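Local structure of hydrophilic protein, virA protein (Chromobacterium violaceum, 3BO6) at residues P38-M43 with Q95-L100; F49-G54 with H69-Q74; A80-H85 with Y191-R196. The protein acts as a phosphothreonine lyase effector, probably removing phosphate from phosphothreonine in activated host MAP kinases by beta-elimination. All coordinates share one frame; numbering follows the deposited sequence. Where two conformers were deposited one is given.

Interaction 1. Residues P38-M43 with Q95-L100; sequences PDYSGM and QAFQAL
Phe-97 is pushed from helix 93-104 against the first turn of helix 40-44, and Pro-38, Asp-39, Tyr-40 and, one turn on, Met-43 close around its ring. Both helices belong to the alpha/beta fold of the lyase and lie against its antiparallel sheet, where strand 113-117 meets Phe-97 through Trp-114 and Val-116. The phenyl CG stands anti to the backbone N (chi1 -173°), directing the ring out from its own helix toward the other. Over one face lies Tyr-40 CA, 4.0 Å from the centroid of the Phe-97 ring, a CH-pi contact offset toward the rim. The phenol of Tyr-40 approaches the same residue with its edge in an offset edge-to-face pair, the planes of the two rings inclined at 67°. Here Tyr-40 CD1 is 3.9 Å from Phe-97 CD1, and Tyr-40 CB packs near Phe-97 CB and CG. The hydroxyl at the far end of Tyr-40 turns to the sheet instead, bonded to Thr-117 O and Met-119 N.

In the conformer given, Met-43 crosses Phe-97 at about a right angle and sets SD at the edge of the ring, 3.7 Å from Phe-97 CZ and about equally near CE1, a Met-aromatic contact. The methionine also touches Met-66 and Ala-68 of strand 65-70. Helix 40-44 is started by Asp-39 as N-cap, its OD1 accepting from Gly-42 N at 2.9 Å. Pro-38 O reaches the phenyl edge in the plane of the ring, 3.3 Å from Phe-97 CE2. Farther out, in one of its two conformers, the chain of Gln-98 bends at chi2 (75°), and water 1 donates to Pro-38 O at 2.7 Å and to Gln-98 OE1 at 2.8 Å.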
loop_
_atom_site.group_PDB
_atom_site.type_symbol
_atom_site.label_atom_id
_atom_site.label_comp_id
_atom_site.label_asym_id
_atom_site.label_seq_id
_atom_site.Cartn_x
_atom_site.Cartn_y
_atom_site.Cartn_z
ATOM N N PRO A 38 -17.152 -4.451 -4.166
ATOM C CA PRO A 38 -17.107 -5.404 -5.276
ATOM C C PRO A 38 -16.364 -6.666 -4.852
ATOM O O PRO A 38 -15.580 -6.619 -3.886
ATOM C CB PRO A 38 -16.275 -4.664 -6.346
ATOM C CG PRO A 38 -16.302 -3.242 -5.954
ATOM C CD PRO A 38 -16.416 -3.212 -4.469
ATOM N N ASP A 39 -16.595 -7.784 -5.534
ATOM C CA ASP A 39 -15.656 -8.887 -5.385
ATOM C C ASP A 39 -14.592 -8.799 -6.478
ATOM O O ASP A 39 -14.615 -7.884 -7.305
ATOM C CB ASP A 39 -16.348 -10.264 -5.307
ATOM C CG ASP A 39 -17.029 -10.674 -6.600
ATOM O OD1 ASP A 39 -16.907 -9.964 -7.614
ATOM O OD2 ASP A 39 -17.699 -11.727 -6.572
ATOM N N TYR A 40 -13.650 -9.735 -6.467
ATOM C CA TYR A 40 -12.505 -9.638 -7.363
ATOM C C TYR A 40 -12.944 -9.662 -8.832
ATOM O O TYR A 40 -12.547 -8.799 -9.631
ATOM C CB TYR A 40 -11.523 -10.772 -7.084
ATOM C CG TYR A 40 -10.302 -10.736 -7.976
ATOM C CD1 TYR A 40 -9.303 -9.805 -7.779
ATOM C CD2 TYR A 40 -10.162 -11.636 -9.018
ATOM C CE1 TYR A 40 -8.177 -9.783 -8.589
ATOM C CE2 TYR A 40 -9.045 -11.621 -9.836
ATOM C CZ TYR A 40 -8.062 -10.692 -9.619
ATOM O OH TYR A 40 -6.954 -10.657 -10.447
ATOM N N SER A 41 -13.749 -10.666 -9.184
ATOM C CA SER A 41 -14.201 -10.825 -10.561
ATOM C C SER A 41 -15.047 -9.629 -11.015
ATOM O O SER A 41 -14.963 -9.210 -12.161
ATOM C CB SER A 41 -14.978 -12.131 -10.720
ATOM O OG SER A 41 -15.348 -12.325 -12.072
ATOM N N GLY A 42 -15.840 -9.072 -10.107
ATOM C CA GLY A 42 -16.634 -7.892 -10.409
ATOM C C GLY A 42 -15.785 -6.665 -10.672
ATOM O O GLY A 42 -16.049 -5.879 -11.591
ATOM N N MET A 43 -14.760 -6.482 -9.853
ATOM C CA MET A 43 -13.888 -5.353 -10.100
ATOM C C MET A 43 -13.251 -5.423 -11.494
ATOM O O MET A 43 -13.010 -4.377 -12.116
ATOM C CB MET A 43 -12.837 -5.196 -9.012
ATOM C CG MET A 43 -12.023 -3.940 -9.213
ATOM S SD MET A 43 -11.200 -3.384 -7.727
ATOM C CE MET A 43 -10.391 -1.928 -8.372
ATOM N N GLN A 95 -9.380 -14.688 -3.246
ATOM C CA GLN A 95 -9.669 -14.841 -1.825
ATOM C C GLN A 95 -9.035 -13.724 -0.989
ATOM O O GLN A 95 -9.628 -13.250 -0.021
ATOM C CB GLN A 95 -9.173 -16.198 -1.305
ATOM C CG GLN A 95 -9.830 -17.400 -1.929
ATOM C CD GLN A 95 -9.008 -17.983 -3.060
ATOM O OE1 GLN A 95 -8.689 -17.299 -4.029
ATOM N NE2 GLN A 95 -8.661 -19.260 -2.938
ATOM N N ALA A 96 -7.819 -13.307 -1.347
ATOM C CA ALA A 96 -7.163 -12.200 -0.656
ATOM C C ALA A 96 -7.936 -10.908 -0.867
ATOM O O ALA A 96 -8.143 -10.136 0.069
ATOM C CB ALA A 96 -5.730 -12.045 -1.123
ATOM N N PHE A 97 -8.382 -10.687 -2.097
ATOM C CA PHE A 97 -9.198 -9.517 -2.383
ATOM C C PHE A 97 -10.460 -9.507 -1.498
ATOM O O PHE A 97 -10.827 -8.476 -0.915
ATOM C CB PHE A 97 -9.569 -9.479 -3.877
ATOM C CG PHE A 97 -10.272 -8.214 -4.293
ATOM C CD1 PHE A 97 -9.560 -7.185 -4.884
ATOM C CD2 PHE A 97 -11.645 -8.065 -4.102
ATOM C CE1 PHE A 97 -10.195 -6.018 -5.267
ATOM C CE2 PHE A 97 -12.296 -6.890 -4.488
ATOM C CZ PHE A 97 -11.571 -5.873 -5.080
ATOM N N GLN A 98 -11.145 -10.646 -1.392
ATOM C CA GLN A 98 -12.340 -10.739 -0.547
ATOM C C GLN A 98 -12.013 -10.443 0.912
ATOM O O GLN A 98 -12.786 -9.804 1.629
ATOM C CB GLN A 98 -12.979 -12.129 -0.652
ATOM C CG GLN A 98 -14.202 -12.308 0.234
ATOM C CD GLN A 98 -15.434 -11.605 -0.315
ATOM O OE1 GLN A 98 -15.417 -11.066 -1.424
ATOM N NE2 GLN A 98 -16.516 -11.618 0.460
ATOM N N ALA A 99 -10.858 -10.919 1.370
ATOM C CA ALA A 99 -10.460 -10.702 2.763
ATOM C C ALA A 99 -10.113 -9.236 3.054
ATOM O O ALA A 99 -10.298 -8.768 4.168
ATOM C CB ALA A 99 -9.278 -11.606 3.146
ATOM N N LEU A 100 -9.595 -8.530 2.051
ATOM C CA LEU A 100 -9.106 -7.161 2.209
ATOM C C LEU A 100 -10.066 -6.068 1.768
ATOM O O LEU A 100 -9.834 -4.901 2.052
ATOM C CB LEU A 100 -7.791 -6.973 1.436
ATOM C CG LEU A 100 -6.610 -7.809 1.923
ATOM C CD1 LEU A 100 -5.353 -7.486 1.130
ATOM C CD2 LEU A 100 -6.394 -7.575 3.409
HETATM O O HOH W 1 -15.096 -8.303 -1.780
#

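Interaction 2. Residues F49-G54 with H69-Q74; sequences FAMSQG and HRENPQ
Met-51 and Glu-71 are brought together by opposite chain shapes, the methionine folded and the glutamate stretched. In Met-51, CG stands anti to the carbonyl carbon, and a turn at chi2 (-75°) followed by another at chi3 curls SD and CE back toward the second segment. Glu-71 places CG anti to its backbone N (chi1 -180°) and continues extended to CD. The two side chains cross at about a right angle, with Met-51 CE 3.6 Å from Glu-71 OE1. This is a van der Waals touch at the protein surface, and both residues also lean on Gln-56 of strand 55-59.

The firmer link is made by the backbone. Strands 49-52 and 55-59 form a tight beta-hairpin, and Gln-53 and Gly-54, both with positive phi, have the backbone conformation of a type I' turn. Gly-54 O points out of that turn toward strand 65-70 and accepts from Glu-71 N at 3.1 Å. The bond is nearly straight at the hydrogen (169°), and it carries the antiparallel pairing of Gln-56 with His-69 one step past the end of strand 65-70. Arg-70 CA adds a CA-H...O contact to the same carbonyl, 3.5 Å from Gly-54 O. The side chain of Arg-70 runs elsewhere, into a salt bridge with Asp-112 and, through NH2, a hydrogen bond to Ser-109 O. Water 2 donates to Gly-54 O at 2.7 Å and accepts from Asn-72 N at 2.9 Å.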
loop_
_atom_site.group_PDB
_atom_site.type_symbol
_atom_site.label_atom_id
_atom_site.label_comp_id
_atom_site.label_asym_id
_atom_site.label_seq_id
_atom_site.Cartn_x
_atom_site.Cartn_y
_atom_site.Cartn_z
ATOM N N PHE A 49 -15.314 2.691 -16.269
ATOM C CA PHE A 49 -15.664 3.440 -15.073
ATOM C C PHE A 49 -16.738 2.716 -14.275
ATOM O O PHE A 49 -17.768 2.298 -14.819
ATOM C CB PHE A 49 -16.163 4.835 -15.458
ATOM C CG PHE A 49 -16.664 5.650 -14.295
ATOM C CD1 PHE A 49 -15.773 6.293 -13.450
ATOM C CD2 PHE A 49 -18.021 5.781 -14.053
ATOM C CE1 PHE A 49 -16.229 7.046 -12.381
ATOM C CE2 PHE A 49 -18.481 6.531 -12.985
ATOM C CZ PHE A 49 -17.581 7.166 -12.150
ATOM N N ALA A 50 -16.479 2.550 -12.984
ATOM C CA ALA A 50 -17.482 2.070 -12.039
ATOM C C ALA A 50 -17.153 2.701 -10.703
ATOM O O ALA A 50 -16.088 3.299 -10.561
ATOM C CB ALA A 50 -17.450 0.559 -11.937
ATOM N N MET A 51 -18.058 2.585 -9.740
ATOM C CA MET A 51 -17.858 3.181 -8.414
ATOM C C MET A 51 -18.266 2.225 -7.301
ATOM O O MET A 51 -19.250 1.480 -7.430
ATOM C CB MET A 51 -18.712 4.444 -8.241
ATOM C CG MET A 51 -18.405 5.593 -9.164
ATOM S SD MET A 51 -16.897 6.470 -8.705
ATOM C CE MET A 51 -17.115 6.765 -6.948
ATOM N N SER A 52 -17.524 2.268 -6.197
ATOM C CA SER A 52 -17.961 1.626 -4.961
ATOM C C SER A 52 -17.364 2.356 -3.770
ATOM O O SER A 52 -16.161 2.625 -3.753
ATOM C CB SER A 52 -17.559 0.157 -4.937
ATOM O OG SER A 52 -18.050 -0.462 -3.751
ATOM N N GLN A 53 -18.201 2.683 -2.791
ATOM C CA GLN A 53 -17.758 3.321 -1.552
ATOM C C GLN A 53 -16.958 4.598 -1.784
ATOM O O GLN A 53 -16.034 4.910 -1.030
ATOM C CB GLN A 53 -16.944 2.334 -0.711
ATOM C CG GLN A 53 -17.737 1.086 -0.309
ATOM C CD GLN A 53 -18.731 1.367 0.801
ATOM O OE1 GLN A 53 -18.709 2.437 1.409
ATOM N NE2 GLN A 53 -19.603 0.406 1.075
ATOM N N GLY A 54 -17.294 5.326 -2.841
ATOM C CA GLY A 54 -16.584 6.562 -3.139
ATOM C C GLY A 54 -15.249 6.393 -3.849
ATOM O O GLY A 54 -14.550 7.383 -4.092
ATOM N N HIS A 69 -9.414 4.468 -6.896
ATOM C CA HIS A 69 -8.949 5.713 -6.299
ATOM C C HIS A 69 -10.124 6.552 -5.845
ATOM O O HIS A 69 -11.126 6.629 -6.528
ATOM C CB HIS A 69 -8.031 6.504 -7.219
ATOM C CG HIS A 69 -8.723 7.106 -8.392
ATOM N ND1 HIS A 69 -8.854 6.447 -9.593
ATOM C CD2 HIS A 69 -9.317 8.312 -8.553
ATOM C CE1 HIS A 69 -9.504 7.219 -10.447
ATOM N NE2 HIS A 69 -9.793 8.357 -9.840
ATOM N N ARG A 70 -9.997 7.195 -4.692
ATOM C CA ARG A 70 -11.076 8.032 -4.188
ATOM C C ARG A 70 -11.368 9.196 -5.115
ATOM O O ARG A 70 -10.459 9.894 -5.567
ATOM C CB ARG A 70 -10.713 8.597 -2.819
ATOM C CG ARG A 70 -10.801 7.593 -1.697
ATOM C CD ARG A 70 -10.611 8.269 -0.355
ATOM N NE ARG A 70 -11.012 7.416 0.759
ATOM C CZ ARG A 70 -10.198 7.038 1.744
ATOM N NH1 ARG A 70 -8.927 7.409 1.741
ATOM N NH2 ARG A 70 -10.661 6.270 2.725
ATOM N N GLU A 71 -12.652 9.406 -5.394
ATOM C CA GLU A 71 -13.089 10.566 -6.134
ATOM C C GLU A 71 -12.697 11.820 -5.366
ATOM O O GLU A 71 -12.289 12.817 -5.960
ATOM C CB GLU A 71 -14.599 10.483 -6.334
ATOM C CG GLU A 71 -15.199 11.625 -7.102
ATOM C CD GLU A 71 -16.679 11.413 -7.315
ATOM O OE1 GLU A 71 -17.071 10.316 -7.764
ATOM O OE2 GLU A 71 -17.446 12.331 -7.024
ATOM N N ASN A 72 -12.826 11.760 -4.042
ATOM C CA ASN A 72 -12.415 12.858 -3.162
ATOM C C ASN A 72 -11.328 12.367 -2.205
ATOM O O ASN A 72 -11.624 11.723 -1.196
ATOM C CB ASN A 72 -13.610 13.411 -2.376
ATOM C CG ASN A 72 -14.545 14.223 -3.245
ATOM O OD1 ASN A 72 -14.156 15.254 -3.795
ATOM N ND2 ASN A 72 -15.779 13.769 -3.365
ATOM N N PRO A 73 -10.062 12.656 -2.527
ATOM C CA PRO A 73 -8.985 12.092 -1.708
ATOM C C PRO A 73 -8.983 12.639 -0.285
ATOM O O PRO A 73 -9.314 13.807 -0.061
ATOM C CB PRO A 73 -7.715 12.550 -2.437
ATOM C CG PRO A 73 -8.150 12.842 -3.831
ATOM C CD PRO A 73 -9.548 13.374 -3.706
ATOM N N GLN A 74 -8.642 11.785 0.673
ATOM C CA GLN A 74 -8.461 12.219 2.049
ATOM C C GLN A 74 -7.075 12.813 2.308
ATOM O O GLN A 74 -6.909 13.627 3.212
ATOM C CB GLN A 74 -8.710 11.049 3.000
ATOM C CG GLN A 74 -10.166 10.630 3.042
ATOM C CD GLN A 74 -11.024 11.644 3.761
ATOM O OE1 GLN A 74 -12.039 12.095 3.239
ATOM N NE2 GLN A 74 -10.610 12.019 4.961
HETATM O O HOH W 2 -14.290 9.664 -2.650
#

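Interaction 3. Residues A80-H85 with Y191-R196; sequences AGDKFH and YRNELR. With SO4 (sulfate ion), chain C.
Lys-83 and Arg-192 face each other as a hydrogen-bonded pair between antiparallel strands, and their side chains run side by side on one face of the sheet toward a sulfate. From CB of Lys-83, chi1 of 71° sets CG between the backbone N and carbonyl carbon, 3.6 Å from Arg-192 O. CD then lies against Glu-194, 3.6 Å from its CG. A bend at chi3 turns CE to the sulfate, and NZ forms a salt bridge with Glu-194 OE1 at 2.7 Å. The same NZ donates to sulfate O2 at 2.8 Å and weakly to O4. Arg-192 meets the anion edge-on, NE bonding to O1 and NH2 to O2, while His-85 NE2 donates to O4 at 2.7 Å. Arg-127 and Arg-199 also donate to the sulfate, which probably comes from the crystallisation liquor; its cluster of basic groups is consistent with a site for the substrate phosphate.

On the other face, Asp-82 OD1 accepts from Tyr-191 OH at 2.6 Å and from Asn-193 ND2 at 2.9 Å, the two donors reaching it from opposite faces of the carboxylate plane.

Strand 189-193 is the outermost on this side of the seven-stranded sheet. Strand 82-86 lies between it and strand 134-137, and helix 213-219 covers Asp-82 and Phe-84 through Phe-214 and Met-218.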
loop_
_atom_site.group_PDB
_atom_site.type_symbol
_atom_site.label_atom_id
_atom_site.label_comp_id
_atom_site.label_asym_id
_atom_site.label_seq_id
_atom_site.Cartn_x
_atom_site.Cartn_y
_atom_site.Cartn_z
ATOM N N ALA A 80 4.862 11.108 -2.772
ATOM C CA ALA A 80 6.274 11.279 -2.473
ATOM C C ALA A 80 7.034 9.965 -2.623
ATOM O O ALA A 80 8.143 9.804 -2.098
ATOM C CB ALA A 80 6.442 11.864 -1.068
ATOM N N GLY A 81 6.440 9.025 -3.361
ATOM C CA GLY A 81 7.117 7.785 -3.705
ATOM C C GLY A 81 6.871 6.592 -2.803
ATOM O O GLY A 81 7.247 5.485 -3.157
ATOM N N ASP A 82 6.248 6.799 -1.643
ATOM C CA ASP A 82 6.082 5.689 -0.706
ATOM C C ASP A 82 4.979 4.739 -1.145
ATOM O O ASP A 82 3.843 5.159 -1.419
ATOM C CB ASP A 82 5.845 6.232 0.702
ATOM C CG ASP A 82 6.996 7.076 1.180
ATOM O OD1 ASP A 82 8.135 6.586 1.123
ATOM O OD2 ASP A 82 6.777 8.236 1.600
ATOM N N LYS A 83 5.305 3.457 -1.253
ATOM C CA LYS A 83 4.302 2.483 -1.661
ATOM C C LYS A 83 4.513 1.158 -0.955
ATOM O O LYS A 83 5.633 0.781 -0.567
ATOM C CB LYS A 83 4.296 2.312 -3.186
ATOM C CG LYS A 83 5.508 1.589 -3.742
ATOM C CD LYS A 83 5.745 1.926 -5.242
ATOM C CE LYS A 83 4.602 1.475 -6.121
ATOM N NZ LYS A 83 4.833 1.899 -7.539
ATOM N N PHE A 84 3.411 0.437 -0.791
ATOM C CA PHE A 84 3.456 -0.919 -0.279
ATOM C C PHE A 84 2.995 -1.902 -1.323
ATOM O O PHE A 84 2.143 -1.588 -2.155
ATOM C CB PHE A 84 2.513 -1.093 0.923
ATOM C CG PHE A 84 2.843 -0.230 2.096
ATOM C CD1 PHE A 84 2.017 0.834 2.448
ATOM C CD2 PHE A 84 3.934 -0.519 2.897
ATOM C CE1 PHE A 84 2.297 1.625 3.564
ATOM C CE2 PHE A 84 4.230 0.259 4.017
ATOM C CZ PHE A 84 3.403 1.340 4.340
ATOM N N HIS A 85 3.514 -3.117 -1.236
ATOM C CA HIS A 85 2.950 -4.234 -1.971
ATOM C C HIS A 85 2.421 -5.223 -0.957
ATOM O O HIS A 85 2.868 -5.251 0.203
ATOM C CB HIS A 85 4.029 -4.893 -2.821
ATOM C CG HIS A 85 4.588 -3.999 -3.876
ATOM N ND1 HIS A 85 5.883 -3.537 -3.846
ATOM C CD2 HIS A 85 4.028 -3.490 -5.001
ATOM C CE1 HIS A 85 6.100 -2.774 -4.908
ATOM N NE2 HIS A 85 4.992 -2.739 -5.627
ATOM N N TYR A 191 7.708 -2.925 1.252
ATOM C CA TYR A 191 7.801 -1.496 0.951
ATOM C C TYR A 191 8.919 -1.136 -0.016
ATOM O O TYR A 191 9.988 -1.749 -0.003
ATOM C CB TYR A 191 8.097 -0.769 2.263
ATOM C CG TYR A 191 8.535 0.684 2.101
ATOM C CD1 TYR A 191 7.593 1.696 1.921
ATOM C CD2 TYR A 191 9.890 1.032 2.120
ATOM C CE1 TYR A 191 7.991 3.029 1.797
ATOM C CE2 TYR A 191 10.288 2.358 1.977
ATOM C CZ TYR A 191 9.339 3.339 1.827
ATOM O OH TYR A 191 9.744 4.664 1.701
ATOM N N ARG A 192 8.679 -0.120 -0.833
ATOM C CA ARG A 192 9.791 0.608 -1.448
ATOM C C ARG A 192 9.406 2.054 -1.682
ATOM O O ARG A 192 8.224 2.425 -1.609
ATOM C CB ARG A 192 10.322 -0.040 -2.740
ATOM C CG ARG A 192 9.461 0.188 -3.965
ATOM C CD ARG A 192 10.029 -0.529 -5.214
ATOM N NE ARG A 192 9.422 -0.032 -6.458
ATOM C CZ ARG A 192 9.902 0.995 -7.147
ATOM N NH1 ARG A 192 11.007 1.622 -6.727
ATOM N NH2 ARG A 192 9.285 1.389 -8.259
ATOM N N ASN A 193 10.415 2.888 -1.920
ATOM C CA ASN A 193 10.177 4.266 -2.327
ATOM C C ASN A 193 10.558 4.506 -3.783
ATOM O O ASN A 193 11.696 4.270 -4.175
ATOM C CB ASN A 193 10.928 5.246 -1.422
ATOM C CG ASN A 193 10.656 6.682 -1.810
ATOM O OD1 ASN A 193 11.201 7.166 -2.809
ATOM N ND2 ASN A 193 9.770 7.349 -1.085
ATOM N N GLU A 194 9.611 4.997 -4.577
ATOM C CA GLU A 194 9.810 5.155 -6.027
ATOM C C GLU A 194 10.906 6.131 -6.406
ATOM O O GLU A 194 11.514 5.990 -7.463
ATOM C CB GLU A 194 8.534 5.684 -6.687
ATOM C CG GLU A 194 7.416 4.728 -6.735
ATOM C CD GLU A 194 6.346 5.150 -7.727
ATOM O OE1 GLU A 194 5.278 4.526 -7.711
ATOM O OE2 GLU A 194 6.570 6.110 -8.496
ATOM N N LEU A 195 11.122 7.157 -5.592
ATOM C CA LEU A 195 12.068 8.201 -5.951
ATOM C C LEU A 195 13.505 7.722 -5.766
ATOM O O LEU A 195 14.416 8.181 -6.459
ATOM C CB LEU A 195 11.844 9.443 -5.078
ATOM C CG LEU A 195 10.475 10.126 -5.141
ATOM C CD1 LEU A 195 10.391 11.340 -4.219
ATOM C CD2 LEU A 195 10.140 10.521 -6.573
ATOM N N ARG A 196 13.713 6.823 -4.812
ATOM C CA ARG A 196 15.054 6.450 -4.396
ATOM C C ARG A 196 15.348 4.948 -4.443
ATOM O O ARG A 196 16.267 4.467 -3.786
ATOM C CB ARG A 196 15.362 7.038 -3.007
ATOM C CG ARG A 196 15.333 8.571 -3.000
ATOM C CD ARG A 196 15.553 9.157 -1.619
ATOM N NE ARG A 196 14.386 8.961 -0.770
ATOM C CZ ARG A 196 13.330 9.766 -0.717
ATOM N NH1 ARG A 196 13.284 10.879 -1.450
ATOM N NH2 ARG A 196 12.330 9.482 0.119
HETATM S S SO4 C . 6.384 -1.164 -8.454
HETATM O O1 SO4 C . 7.344 -1.715 -7.475
HETATM O O2 SO4 C . 6.741 0.208 -8.781
HETATM O O3 SO4 C . 6.426 -1.973 -9.659
HETATM O O4 SO4 C . 5.037 -1.168 -7.880
HETATM O O HOH W 3 9.793 10.972 -0.223
#

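Along the chain, residues 38-43 open interaction 1, which closes only when helix 93-104 arrives at residues 95-100. Within that long loop, interaction 2 joins residues 49-54 to 69-74 and is fully nested, closing before interaction 3 begins. Residues 80-85 also fall inside the loop of interaction 1, but their partner, 191-196, comes far beyond it, so interactions 1 and 3 cross. Interaction 1 ties two helices together, interaction 2 secures the edge hairpin to strand 65-70, and interaction 3 adds the strand at the opposite edge of the same sheet. Interactions 1 and 2 touch where Pro-38 packs on Ser-52; the centre of interaction 3 lies about 24 Å from that of interaction 1.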